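Local coordinates for MutT/nudix family protein (Enterococcus faecalis, PDB 2FML) that is of unknown function but, as a Nudix-family protein with an NrtR-type winged-helix region, may recognise a nucleotide-derived ligand and bind DNA, at residues C48-K51 with E52-Q55; D214-I217 with T218-R221. One frame throughout, in Å; residues are numbered along the deposited sequence.

Interaction 1. Residues C48-K51 with E52-Q55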
loop_
_atom_site.group_PDB
_atom_site.type_symbol
_atom_site.label_atom_id
_atom_site.label_comp_id
_atom_site.label_asym_id
_atom_site.label_seq_id
_atom_site.Cartn_x
_atom_site.Cartn_y
_atom_site.Cartn_z
ATOM N N CYS A 48 14.555 13.972 -4.597
ATOM C CA CYS A 48 15.571 14.125 -5.623
ATOM C C CYS A 48 16.947 14.059 -4.956
ATOM O O CYS A 48 17.058 13.936 -3.730
ATOM C CB CYS A 48 15.341 15.435 -6.414
ATOM S SG CYS A 48 15.665 16.953 -5.526
ATOM N N TYR A 49 17.998 14.186 -5.756
ATOM C CA TYR A 49 19.307 14.263 -5.184
ATOM C C TYR A 49 20.169 15.245 -5.972
ATOM O O TYR A 49 20.310 15.087 -7.169
ATOM C CB TYR A 49 19.885 12.852 -5.162
ATOM C CG TYR A 49 21.352 12.719 -4.821
ATOM C CD1 TYR A 49 21.788 12.648 -3.493
ATOM C CD2 TYR A 49 22.299 12.582 -5.848
ATOM C CE1 TYR A 49 23.169 12.486 -3.225
ATOM C CE2 TYR A 49 23.635 12.425 -5.585
ATOM C CZ TYR A 49 24.077 12.401 -4.285
ATOM O OH TYR A 49 25.425 12.228 -4.097
ATOM N N ASN A 50 20.716 16.269 -5.302
ATOM C CA ASN A 50 21.749 17.124 -5.889
ATOM C C ASN A 50 23.185 16.518 -5.822
ATOM O O ASN A 50 23.704 16.380 -4.733
ATOM C CB ASN A 50 21.714 18.501 -5.197
ATOM C CG ASN A 50 22.504 19.555 -5.960
ATOM O OD1 ASN A 50 23.746 19.523 -6.024
ATOM N ND2 ASN A 50 21.782 20.478 -6.578
ATOM N N LYS A 51 23.832 16.183 -6.952
ATOM C CA LYS A 51 25.170 15.514 -6.935
ATOM C C LYS A 51 26.312 16.380 -6.428
ATOM O O LYS A 51 27.210 15.900 -5.738
ATOM C CB LYS A 51 25.619 15.008 -8.329
ATOM C CG LYS A 51 24.763 13.913 -8.973
ATOM C CD LYS A 51 24.517 14.226 -10.459
ATOM C CE LYS A 51 25.741 13.984 -11.337
ATOM N NZ LYS A 51 25.742 12.639 -12.008
ATOM N N GLU A 52 26.321 17.644 -6.829
ATOM C CA GLU A 52 27.433 18.521 -6.500
ATOM C C GLU A 52 27.439 18.721 -4.994
ATOM O O GLU A 52 28.487 18.629 -4.353
ATOM C CB GLU A 52 27.371 19.852 -7.288
ATOM C CG GLU A 52 26.981 19.699 -8.812
ATOM C CD GLU A 52 25.428 19.515 -9.035
ATOM O OE1 GLU A 52 24.665 20.520 -8.909
ATOM O OE2 GLU A 52 24.974 18.374 -9.329
ATOM N N ALA A 53 26.244 18.907 -4.437
ATOM C CA ALA A 53 26.053 19.139 -3.018
ATOM C C ALA A 53 26.081 17.873 -2.181
ATOM O O ALA A 53 26.284 17.942 -0.964
ATOM C CB ALA A 53 24.750 19.848 -2.810
ATOM N N ASP A 54 25.869 16.726 -2.833
ATOM C CA ASP A 54 25.600 15.430 -2.176
ATOM C C ASP A 54 24.365 15.531 -1.258
ATOM O O ASP A 54 24.386 15.104 -0.111
ATOM C CB ASP A 54 26.861 14.881 -1.453
ATOM C CG ASP A 54 26.882 13.339 -1.350
ATOM O OD1 ASP A 54 25.876 12.670 -1.692
ATOM O OD2 ASP A 54 27.913 12.769 -0.933
ATOM N N GLN A 55 23.270 16.074 -1.785
ATOM C CA GLN A 55 22.121 16.453 -0.951
ATOM C C GLN A 55 20.895 15.732 -1.456
ATOM O O GLN A 55 20.543 15.912 -2.606
ATOM C CB GLN A 55 21.871 17.980 -0.964
ATOM C CG GLN A 55 22.246 18.780 0.332
ATOM C CD GLN A 55 22.907 20.228 0.062
ATOM O OE1 GLN A 55 22.392 21.033 -0.741
ATOM N NE2 GLN A 55 24.046 20.528 0.753
#
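Tyr49 and Asp54 meet on the tightly packed side of this hairpin turn. The phenol OH gives a very short hydrogen bond to Asp54 OD1, with OH and OD1 2.5 Å apart. OD1 lies at the edge of the ring and in its plane, while the carboxylate stands almost perpendicular to the ring, at 89°. Tyr49 CG is anti to the backbone N (chi1 170°), which carries the ring alongside the turn to Asp54. Lys222 and Val223 of helix 217-228 pack against the same tyrosine. Next to this pair along the chain, the backbones of Asn50 and Gln55 are joined in both directions: Asn50 N lies 2.7 Å from Gln55 O, and Gln55 N lies 3.0 Å from Asn50 O. They form an antiparallel hydrogen-bonded pair. Asp54 and Gln55 both face Asn50, so the turn between strands 39-50 and 55-63 of the Nudix domain closes with a G1 beta bulge. Asp54 takes the positive phi of that motif. The Asn50 side chain lies on the face opposite Tyr49. Its OD1 accepts from Ala53 N at 3.0 Å, the donor tilted 22° from the amide plane, and its ND2 is held by Glu134. The tip of the turn is looser. Lys51 and Glu52 are exposed and diverge: Glu52 leaves on the Asn50 side and Lys51 toward its salt bridge with Glu219. Lys51 NZ and Glu52 OE2 stay 6.4 Å apart.

Interaction 2. Residues D214-I217 with T218-R221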
loop_
_atom_site.group_PDB
_atom_site.type_symbol
_atom_site.label_atom_id
_atom_site.label_comp_id
_atom_site.label_asym_id
_atom_site.label_seq_id
_atom_site.Cartn_x
_atom_site.Cartn_y
_atom_site.Cartn_z
ATOM N N ASP A 214 21.971 7.489 -15.788
ATOM C CA ASP A 214 23.235 6.774 -15.637
ATOM C C ASP A 214 24.048 7.142 -14.382
ATOM O O ASP A 214 23.880 8.228 -13.813
ATOM C CB ASP A 214 24.058 6.731 -16.948
ATOM C CG ASP A 214 24.886 7.981 -17.191
ATOM O OD1 ASP A 214 24.707 8.591 -18.266
ATOM O OD2 ASP A 214 25.736 8.333 -16.335
ATOM N N PHE A 215 24.924 6.222 -13.962
ATOM C CA PHE A 215 25.650 6.358 -12.696
ATOM C C PHE A 215 26.857 5.434 -12.503
ATOM O O PHE A 215 26.824 4.272 -12.892
ATOM C CB PHE A 215 24.687 6.157 -11.523
ATOM C CG PHE A 215 23.762 4.974 -11.669
ATOM C CD1 PHE A 215 24.117 3.730 -11.171
ATOM C CD2 PHE A 215 22.497 5.118 -12.248
ATOM C CE1 PHE A 215 23.238 2.637 -11.281
ATOM C CE2 PHE A 215 21.611 4.023 -12.366
ATOM C CZ PHE A 215 21.988 2.792 -11.879
ATOM N N THR A 216 27.901 5.966 -11.867
ATOM C CA THR A 216 28.976 5.153 -11.306
ATOM C C THR A 216 28.597 4.422 -9.990
ATOM O O THR A 216 27.601 4.770 -9.278
ATOM C CB THR A 216 30.278 5.986 -11.057
ATOM O OG1 THR A 216 30.002 7.029 -10.119
ATOM C CG2 THR A 216 30.802 6.601 -12.335
ATOM N N ILE A 217 29.396 3.407 -9.657
ATOM C CA ILE A 217 29.306 2.766 -8.346
ATOM C C ILE A 217 29.522 3.775 -7.171
ATOM O O ILE A 217 28.827 3.696 -6.171
ATOM C CB ILE A 217 30.196 1.491 -8.247
ATOM C CG1 ILE A 217 29.847 0.488 -9.363
ATOM C CG2 ILE A 217 30.001 0.817 -6.895
ATOM C CD1 ILE A 217 28.338 0.102 -9.466
ATOM N N THR A 218 30.448 4.734 -7.320
ATOM C CA THR A 218 30.612 5.823 -6.325
ATOM C C THR A 218 29.349 6.699 -6.122
ATOM O O THR A 218 28.971 7.003 -4.980
ATOM C CB THR A 218 31.869 6.705 -6.601
ATOM O OG1 THR A 218 33.031 5.868 -6.616
ATOM C CG2 THR A 218 32.049 7.769 -5.489
ATOM N N GLU A 219 28.702 7.111 -7.205
ATOM C CA GLU A 219 27.431 7.852 -7.057
ATOM C C GLU A 219 26.367 7.001 -6.336
ATOM O O GLU A 219 25.686 7.476 -5.429
ATOM C CB GLU A 219 26.903 8.371 -8.409
ATOM C CG GLU A 219 27.806 9.428 -9.117
ATOM C CD GLU A 219 27.467 9.640 -10.619
ATOM O OE1 GLU A 219 26.764 8.788 -11.212
ATOM O OE2 GLU A 219 27.881 10.673 -11.199
ATOM N N ALA A 220 26.228 5.741 -6.742
ATOM C CA ALA A 220 25.250 4.852 -6.134
ATOM C C ALA A 220 25.566 4.651 -4.667
ATOM O O ALA A 220 24.672 4.684 -3.846
ATOM C CB ALA A 220 25.207 3.497 -6.868
ATOM N N ARG A 221 26.837 4.401 -4.337
ATOM C CA ARG A 221 27.249 4.375 -2.928
ATOM C C ARG A 221 26.866 5.658 -2.143
ATOM O O ARG A 221 26.407 5.553 -1.003
ATOM C CB ARG A 221 28.733 4.061 -2.793
ATOM C CG ARG A 221 29.066 2.601 -3.097
ATOM C CD ARG A 221 30.554 2.404 -3.524
ATOM N NE ARG A 221 31.429 2.777 -2.428
ATOM C CZ ARG A 221 32.399 3.680 -2.499
ATOM N NH1 ARG A 221 32.678 4.290 -3.643
ATOM N NH2 ARG A 221 33.106 3.958 -1.410
#
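Thr216 and Glu219 cross at about a right angle, and each side chain bonds to the other residue's backbone. Thr216 OG1 accepts from Glu219 N at 3.2 Å, in a nearly straight bond of 166°. In the other direction, Glu219 OE1 accepts from Thr216 N at 3.1 Å. This second bond is more bent, and the N-H comes from above the carboxylate plane, 53° out of it. Two torsions set up the exchange. Thr216 OG1 sits between its own backbone N and carbonyl carbon (chi1 61°), where it faces the first turn of the helix. The Glu219 chain runs extended beyond CG and crosses the threonine, its CG 3.4 Å from Thr216 OG1. The same OE1 also comes close to Phe215 CA. The second carboxylate oxygen, OE2, pairs with Lys51, so the two oxygens of Glu219 have different partners.

Just beyond, Ile217 and Arg221 also cross at about a right angle. Ile217 CG2 meets Arg221 CD at 3.8 Å, and the arginine's aliphatic part passes close to Ile217 O. Its NE then bonds to Ile235 O. Ala220 CB points back toward the preceding loop and only loosely meets Phe215 CD1, at 4.4 Å; the Phe215 ring itself packs edge-to-face with Phe248. Regular backbone bonds begin here, from Ala220 N to Thr216 O and from Arg221 N to Ile217 O. Reciprocal bonding between an N-cap threonine and a glutamate three residues later is the capping box, here starting helix 217-228 of the winged-helix region.

Following the chain from the N terminus, interaction 1 comes first. It closes the short turn between strands 39-50 and 55-63 in the Nudix domain. The chain then completes the mixed sheet and passes through helix 186-200 before interaction 2 opens. There, 214-217 leads directly into helix 217-228 in the winged-helix region. The two contacts are in series, so they neither nest nor cross. Yet the centres of interactions 1 and 2 lie about 12 Å apart, on the same side of the chain's centre. They touch through the salt bridge from Lys51 NZ to Glu219 OE2, at 3.0 Å. The hairpin turn of one region is thereby tied to the first turn of a helix in the other.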